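PDB 2CSU: 457aa long hypothetical protein from Pyrococcus horikoshii, which is of unknown function but has the domains of the succinyl-CoA synthetase-like family, a Rossmann-type CoA-binding domain followed by two flavodoxin-like ones. Local coordinates for residues F219-K224 and A264-V270; T227-P231 and Q447-V451. All blocks are in the same frame, centred on the assembly; numbering follows the deposited sequence.

Contact 1 (F219-K224 and A264-V270); sequences FMEVAK and AFKQSGV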
ATOM      1  N   PHE A 219      -0.925 -12.889  29.870  1.00 39.59           N
ATOM      2  CA  PHE A 219      -0.491 -12.195  28.667  1.00 39.77           C
ATOM      3  C   PHE A 219       0.251 -10.902  29.004  1.00 40.57           C
ATOM      4  O   PHE A 219       1.385 -10.678  28.562  1.00 39.84           O
ATOM      5  CB  PHE A 219      -1.712 -11.876  27.793  1.00 39.02           C
ATOM      6  CG  PHE A 219      -1.371 -11.228  26.476  1.00 38.01           C
ATOM      7  CD1 PHE A 219      -1.425 -11.962  25.289  1.00 37.98           C
ATOM      8  CD2 PHE A 219      -1.005  -9.880  26.419  1.00 37.57           C
ATOM      9  CE1 PHE A 219      -1.121 -11.359  24.060  1.00 37.99           C
ATOM     10  CE2 PHE A 219      -0.695  -9.266  25.187  1.00 37.40           C
ATOM     11  CZ  PHE A 219      -0.756 -10.014  24.009  1.00 37.06           C
HETATM   12  N   MSE A 220      -0.390 -10.048  29.796  1.00 41.68           N
HETATM   13  CA  MSE A 220       0.216  -8.776  30.159  1.00 43.18           C
HETATM   14  C   MSE A 220       1.538  -8.903  30.917  1.00 41.44           C
HETATM   15  O   MSE A 220       2.488  -8.171  30.635  1.00 40.76           O
HETATM   16  CB  MSE A 220      -0.775  -7.927  30.963  1.00 47.03           C
HETATM   17  CG  MSE A 220      -1.846  -7.250  30.105  1.00 52.99           C
HETATM   18 SE   MSE A 220      -1.370  -7.065  28.358  1.00 60.51          SE
HETATM   19  CE  MSE A 220      -2.926  -6.842  27.612  1.00 57.75           C
ATOM     20  N   GLU A 221       1.614  -9.834  31.861  1.00 39.97           N
ATOM     21  CA  GLU A 221       2.840  -9.998  32.626  1.00 39.68           C
ATOM     22  C   GLU A 221       3.959 -10.590  31.775  1.00 37.80           C
ATOM     23  O   GLU A 221       5.126 -10.277  31.978  1.00 37.34           O
ATOM     24  CB  GLU A 221       2.594 -10.862  33.866  1.00 41.05           C
ATOM     25  CG  GLU A 221       3.778 -10.881  34.832  1.00 44.54           C
ATOM     26  CD  GLU A 221       4.227  -9.477  35.261  1.00 47.24           C
ATOM     27  OE1 GLU A 221       3.416  -8.734  35.868  1.00 46.95           O
ATOM     28  OE2 GLU A 221       5.399  -9.119  34.990  1.00 48.41           O
ATOM     29  N   VAL A 222       3.606 -11.448  30.823  1.00 36.07           N
ATOM     30  CA  VAL A 222       4.609 -12.025  29.931  1.00 34.66           C
ATOM     31  C   VAL A 222       5.077 -10.904  28.993  1.00 33.93           C
ATOM     32  O   VAL A 222       6.265 -10.729  28.757  1.00 33.50           O
ATOM     33  CB  VAL A 222       4.019 -13.199  29.099  1.00 34.76           C
ATOM     34  CG1 VAL A 222       4.806 -13.382  27.816  1.00 34.17           C
ATOM     35  CG2 VAL A 222       4.065 -14.495  29.921  1.00 33.99           C
ATOM     36  N   ALA A 223       4.127 -10.140  28.473  1.00 33.29           N
ATOM     37  CA  ALA A 223       4.442  -9.037  27.570  1.00 33.47           C
ATOM     38  C   ALA A 223       5.336  -8.003  28.242  1.00 34.28           C
ATOM     39  O   ALA A 223       6.285  -7.506  27.631  1.00 32.94           O
ATOM     40  CB  ALA A 223       3.153  -8.368  27.086  1.00 33.52           C
ATOM     41  N   LYS A 224       5.034  -7.682  29.500  1.00 35.64           N
ATOM     42  CA  LYS A 224       5.806  -6.728  30.277  1.00 37.34           C
ATOM     43  C   LYS A 224       7.278  -7.118  30.298  1.00 37.39           C
ATOM     44  O   LYS A 224       8.168  -6.288  30.176  1.00 37.71           O
ATOM     45  CB  LYS A 224       5.252  -6.711  31.702  1.00 39.42           C
ATOM     46  CG  LYS A 224       5.217  -5.299  32.295  1.00 41.83           C
ATOM     47  CD  LYS A 224       5.053  -5.312  33.815  1.00 43.07           C
ATOM     48  CE  LYS A 224       3.854  -4.478  34.281  1.00 44.92           C
ATOM     49  NZ  LYS A 224       3.472  -4.883  35.633  1.00 46.52           N
ATOM     50  N   ALA A 264      -4.225  -1.574  28.257  1.00 43.76           N
ATOM     51  CA  ALA A 264      -3.499  -2.698  28.841  1.00 43.68           C
ATOM     52  C   ALA A 264      -2.226  -2.984  28.031  1.00 43.53           C
ATOM     53  O   ALA A 264      -1.176  -3.286  28.603  1.00 43.40           O
ATOM     54  CB  ALA A 264      -4.384  -3.938  28.869  1.00 43.47           C
ATOM     55  N   PHE A 265      -2.326  -2.898  26.704  1.00 43.27           N
ATOM     56  CA  PHE A 265      -1.161  -3.141  25.856  1.00 43.40           C
ATOM     57  C   PHE A 265      -0.085  -2.114  26.154  1.00 43.51           C
ATOM     58  O   PHE A 265       1.085  -2.453  26.303  1.00 43.60           O
ATOM     59  CB  PHE A 265      -1.517  -3.053  24.367  1.00 43.84           C
ATOM     60  CG  PHE A 265      -2.326  -4.211  23.853  1.00 44.31           C
ATOM     61  CD1 PHE A 265      -2.057  -5.508  24.269  1.00 44.27           C
ATOM     62  CD2 PHE A 265      -3.342  -4.004  22.925  1.00 44.85           C
ATOM     63  CE1 PHE A 265      -2.786  -6.581  23.768  1.00 44.51           C
ATOM     64  CE2 PHE A 265      -4.076  -5.071  22.417  1.00 44.34           C
ATOM     65  CZ  PHE A 265      -3.797  -6.361  22.840  1.00 44.28           C
ATOM     66  N   LYS A 266      -0.498  -0.853  26.243  1.00 43.72           N
ATOM     67  CA  LYS A 266       0.416   0.252  26.508  1.00 43.80           C
ATOM     68  C   LYS A 266       1.247   0.069  27.777  1.00 43.01           C
ATOM     69  O   LYS A 266       2.456   0.267  27.762  1.00 42.47           O
ATOM     70  CB  LYS A 266      -0.364   1.570  26.613  1.00 45.61           C
ATOM     71  CG  LYS A 266      -1.206   1.948  25.387  1.00 47.26           C
ATOM     72  CD  LYS A 266      -0.371   2.416  24.196  1.00 48.44           C
ATOM     73  CE  LYS A 266      -1.281   2.989  23.098  1.00 49.86           C
ATOM     74  NZ  LYS A 266      -0.551   3.611  21.945  1.00 50.24           N
ATOM     75  N   GLN A 267       0.595  -0.307  28.875  1.00 42.15           N
ATOM     76  CA  GLN A 267       1.283  -0.483  30.157  1.00 41.43           C
ATOM     77  C   GLN A 267       2.290  -1.629  30.168  1.00 39.98           C
ATOM     78  O   GLN A 267       3.284  -1.587  30.892  1.00 39.64           O
ATOM     79  CB  GLN A 267       0.253  -0.682  31.279  1.00 43.25           C
ATOM     80  CG  GLN A 267      -0.658   0.525  31.515  1.00 45.49           C
ATOM     81  CD  GLN A 267       0.063   1.707  32.167  1.00 47.08           C
ATOM     82  OE1 GLN A 267       0.412   2.683  31.504  1.00 48.72           O
ATOM     83  NE2 GLN A 267       0.276   1.623  33.475  1.00 46.88           N
ATOM     84  N   SER A 268       2.034  -2.652  29.362  1.00 38.70           N
ATOM     85  CA  SER A 268       2.923  -3.806  29.282  1.00 37.73           C
ATOM     86  C   SER A 268       4.069  -3.610  28.282  1.00 36.54           C
ATOM     87  O   SER A 268       4.835  -4.542  28.021  1.00 36.37           O
ATOM     88  CB  SER A 268       2.130  -5.053  28.899  1.00 38.22           C
ATOM     89  OG  SER A 268       1.136  -5.323  29.868  1.00 39.09           O
ATOM     90  N   GLY A 269       4.165  -2.411  27.713  1.00 35.22           N
ATOM     91  CA  GLY A 269       5.231  -2.121  26.764  1.00 34.48           C
ATOM     92  C   GLY A 269       4.905  -2.506  25.333  1.00 33.87           C
ATOM     93  O   GLY A 269       5.759  -2.407  24.450  1.00 33.68           O
ATOM     94  N   VAL A 270       3.666  -2.941  25.113  1.00 33.47           N
ATOM     95  CA  VAL A 270       3.186  -3.354  23.796  1.00 31.85           C
ATOM     96  C   VAL A 270       2.802  -2.164  22.926  1.00 31.38           C
ATOM     97  O   VAL A 270       1.991  -1.321  23.319  1.00 31.36           O
ATOM     98  CB  VAL A 270       1.951  -4.283  23.917  1.00 31.93           C
ATOM     99  CG1 VAL A 270       1.443  -4.673  22.525  1.00 31.30           C
ATOM    100  CG2 VAL A 270       2.320  -5.532  24.709  1.00 31.66           C
TER
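The ring of Phe265 receives Phe219 at its edge: CE2 of Phe219 lies in the plane of that ring, 3.7 Å from CE1 of Phe265. The two planes are inclined at 55°, and Met220 CE comes up to the Phe265 ring obliquely. Helices 216-229 and 258-267 meet here in the flavodoxin-like domain, both lying against its sheet; Phe219 and Phe265 each touch Ile210 of strand 205-210. Farther from the strands, the selenomethionine Met220 bends at chi2 (-22°), which carries its methyl across to the other helix, where CE is tightly packed at 3.5 Å from CB of Ala264. Closer to the helix end, Ala223 turns CB toward the other segment, 3.8 Å from CG2 of Val270. Helix 258-267 ends in a Schellman motif: Gly269, with positive phi (86°), leaves the helical conformation while bonds from Gly269 N and Val270 N close the last turn. The chain then turns into strand 271-273. In this turn Ser268 OG may bond only weakly to Met220 O (3.2 Å), since its one proton has another acceptor within reach, and Lys224 CA sends its hydrogen toward Ser268 O in a CA-H...O contact of 3.3 Å.

Contact 2 (T227-P231 and Q447-V451); sequences TKKKP and QAKNV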
ATOM      1  N   THR A 227       8.775  -7.443  26.434  1.00 38.58           N
ATOM      2  CA  THR A 227       8.918  -6.138  25.795  1.00 39.55           C
ATOM      3  C   THR A 227      10.160  -5.399  26.270  1.00 39.65           C
ATOM      4  O   THR A 227      10.479  -4.303  25.825  1.00 39.32           O
ATOM      5  CB  THR A 227       7.673  -5.312  26.114  1.00 39.67           C
ATOM      6  OG1 THR A 227       7.657  -4.156  25.275  1.00 42.29           O
ATOM      7  CG2 THR A 227       7.727  -4.858  27.571  1.00 40.49           C
ATOM      8  N   LYS A 228      10.856  -6.009  27.240  1.00 40.56           N
ATOM      9  CA  LYS A 228      12.104  -5.422  27.653  1.00 41.31           C
ATOM     10  C   LYS A 228      13.268  -5.895  26.764  1.00 40.93           C
ATOM     11  O   LYS A 228      14.198  -5.149  26.477  1.00 41.60           O
ATOM     12  CB  LYS A 228      12.288  -5.720  29.142  1.00 42.37           C
ATOM     13  CG  LYS A 228      11.317  -4.852  29.966  1.00 44.24           C
ATOM     14  CD  LYS A 228      11.562  -4.915  31.476  1.00 46.61           C
ATOM     15  CE  LYS A 228      10.691  -3.920  32.255  1.00 47.86           C
ATOM     16  NZ  LYS A 228      10.451  -4.421  33.608  1.00 49.07           N
ATOM     17  N   LYS A 229      13.176  -7.162  26.296  1.00 40.18           N
ATOM     18  CA  LYS A 229      14.176  -7.696  25.363  1.00 38.94           C
ATOM     19  C   LYS A 229      13.926  -7.254  23.906  1.00 37.49           C
ATOM     20  O   LYS A 229      14.775  -6.659  23.251  1.00 37.51           O
ATOM     21  CB  LYS A 229      14.132  -9.220  25.450  1.00 38.79           C
ATOM     22  CG  LYS A 229      14.461  -9.720  26.856  1.00 39.68           C
ATOM     23  CD  LYS A 229      14.384 -11.241  26.947  1.00 40.27           C
ATOM     24  CE  LYS A 229      14.971 -11.781  28.256  1.00 39.82           C
ATOM     25  NZ  LYS A 229      14.834 -13.239  28.306  1.00 38.01           N
ATOM     26  N   LYS A 230      12.737  -7.613  23.388  1.00 34.64           N
ATOM     27  CA  LYS A 230      12.375  -7.176  22.043  1.00 32.79           C
ATOM     28  C   LYS A 230      10.902  -6.793  21.950  1.00 30.51           C
ATOM     29  O   LYS A 230      10.082  -7.168  22.778  1.00 29.79           O
ATOM     30  CB  LYS A 230      12.688  -8.302  21.056  1.00 33.41           C
ATOM     31  CG  LYS A 230      13.084  -9.607  21.749  1.00 35.62           C
ATOM     32  CD  LYS A 230      12.937 -10.820  20.826  1.00 34.91           C
ATOM     33  CE  LYS A 230      14.179 -11.718  20.838  1.00 35.05           C
ATOM     34  NZ  LYS A 230      14.002 -12.815  19.889  1.00 34.63           N
ATOM     35  N   PRO A 231      10.607  -5.910  20.982  1.00 28.39           N
ATOM     36  CA  PRO A 231       9.277  -5.335  20.811  1.00 26.80           C
ATOM     37  C   PRO A 231       8.160  -6.250  20.315  1.00 26.76           C
ATOM     38  O   PRO A 231       8.379  -7.239  19.599  1.00 25.86           O
ATOM     39  CB  PRO A 231       9.531  -4.144  19.877  1.00 25.75           C
ATOM     40  CG  PRO A 231      10.665  -4.586  19.070  1.00 26.55           C
ATOM     41  CD  PRO A 231      11.572  -5.258  20.080  1.00 28.01           C
ATOM     42  N   GLN A 447      10.091   1.865  21.656  1.00 40.85           N
ATOM     43  CA  GLN A 447      10.764   0.706  22.236  1.00 40.90           C
ATOM     44  C   GLN A 447      12.027   1.107  23.003  1.00 42.30           C
ATOM     45  O   GLN A 447      12.454   0.459  23.957  1.00 43.26           O
ATOM     46  CB  GLN A 447      11.112  -0.253  21.096  1.00 39.55           C
ATOM     47  CG  GLN A 447      11.945  -1.449  21.559  1.00 37.94           C
ATOM     48  CD  GLN A 447      11.120  -2.315  22.484  1.00 37.33           C
ATOM     49  OE1 GLN A 447       9.965  -2.057  22.775  1.00 35.55           O
ATOM     50  NE2 GLN A 447      11.782  -3.381  22.977  1.00 35.42           N
ATOM     51  N   ALA A 448      12.665   2.193  22.529  1.00 43.56           N
ATOM     52  CA  ALA A 448      13.790   2.740  23.275  1.00 45.53           C
ATOM     53  C   ALA A 448      13.344   3.159  24.677  1.00 47.05           C
ATOM     54  O   ALA A 448      14.040   2.979  25.664  1.00 46.74           O
ATOM     55  CB  ALA A 448      14.329   3.949  22.512  1.00 45.16           C
ATOM     56  N   LYS A 449      12.145   3.777  24.724  1.00 48.96           N
ATOM     57  CA  LYS A 449      11.563   4.113  26.020  1.00 51.16           C
ATOM     58  C   LYS A 449      11.466   2.872  26.907  1.00 52.40           C
ATOM     59  O   LYS A 449      11.938   2.831  28.033  1.00 52.31           O
ATOM     60  CB  LYS A 449      10.156   4.668  25.785  1.00 51.61           C
ATOM     61  CG  LYS A 449      10.132   6.184  25.596  1.00 52.00           C
ATOM     62  CD  LYS A 449       8.892   6.637  24.825  1.00 53.57           C
ATOM     63  CE  LYS A 449       8.181   7.820  25.490  1.00 53.81           C
ATOM     64  NZ  LYS A 449       7.767   8.779  24.467  1.00 54.18           N
ATOM     65  N   ASN A 450      10.788   1.851  26.355  1.00 54.08           N
ATOM     66  CA  ASN A 450      10.570   0.620  27.106  1.00 55.76           C
ATOM     67  C   ASN A 450      11.865   0.072  27.718  1.00 56.83           C
ATOM     68  O   ASN A 450      11.971  -0.160  28.913  1.00 56.88           O
ATOM     69  CB  ASN A 450       9.941  -0.403  26.162  1.00 56.36           C
ATOM     70  CG  ASN A 450       8.489  -0.053  25.956  1.00 56.86           C
ATOM     71  OD1 ASN A 450       7.995   0.964  26.437  1.00 56.55           O
ATOM     72  ND2 ASN A 450       7.787  -0.937  25.225  1.00 57.36           N
ATOM     73  N   VAL A 451      12.870  -0.173  26.853  1.00 57.88           N
ATOM     74  CA  VAL A 451      14.137  -0.659  27.401  1.00 58.91           C
ATOM     75  C   VAL A 451      14.828   0.410  28.253  1.00 59.93           C
ATOM     76  O   VAL A 451      15.867   0.181  28.859  1.00 59.97           O
ATOM     77  CB  VAL A 451      15.058  -1.086  26.260  1.00 58.75           C
ATOM     78  CG1 VAL A 451      16.388  -1.564  26.832  1.00 58.60           C
ATOM     79  CG2 VAL A 451      14.430  -2.222  25.477  1.00 58.91           C
TER
HETATM   80  O   HOH W   1      14.212  -4.092  22.245  1.00 27.14           O
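Gln447 reaches from the last turn of helix 434-450 to the end of helix 216-229, and its side chain meets Pro231 and Thr227 in turn. CB starts toward the other segment, with CG anti to the backbone N (chi1 174°). CG passes the pyrrolidine ring of Pro231, 4.0 Å from Pro231 CB, and the bend at chi2 (66°) takes the amide past Pro231, the two side chains crossing at about a right angle. CD and OE1 both pack on Pro231 CB, OE1 at 3.6 Å, while NE2 lies beside Pro231 CD. At the tip, NE2 donates to Thr227 O over 3.3 Å. The bond is bent: the donor stands above the carbonyl plane, and the acceptor is tilted from the plane of the amide. Gln447 NE2 also donates to a water, its oxygen 2.6 Å from NE2, and that water passes a hydrogen on to Lys229 O, so NE2 holds Thr227 O directly and Lys229 O through the water.

Here the two flavodoxin-like domains of a succinyl-CoA synthetase-like chain face each other, since Pro231 leads into strand 232-236 of one and helix 434-450 belongs to the other. Phe286, in the loop after helix 276-283, touches both Pro231 and Gln447.

Asn450, one turn on from Gln447, brings ND2 to 3.2 Å from Thr227 OG1, the two side chains crossing at about a right angle. The hydroxyl of Thr227 has a probable hydrogen-bond partner in Gly269 O. Toward solvent, Val451 CG2 lies near Lys228 O; the modelled 3.1 Å is shorter than usual and doubtful in detail.

How the contacts relate
Contacts 1 and 2 lie with their centres about 11 Å apart on the same side of the chain's centre and share helix 216-229: contact 1 uses its middle, contact 2 its C-terminal end and the turn into strand 232-236. Along the chain the segments alternate, 219-224, 227-231, 264-270 and 447-451. Contact 1 joins two helices within one flavodoxin-like domain, whereas contact 2 spans 215 intervening residues to reach the next. They meet where Thr227 abuts Ser268 and Gly269 at the end of helix 258-267. Packing within one domain is thus continuous with the junction between two, which illustrates how one helix can serve both.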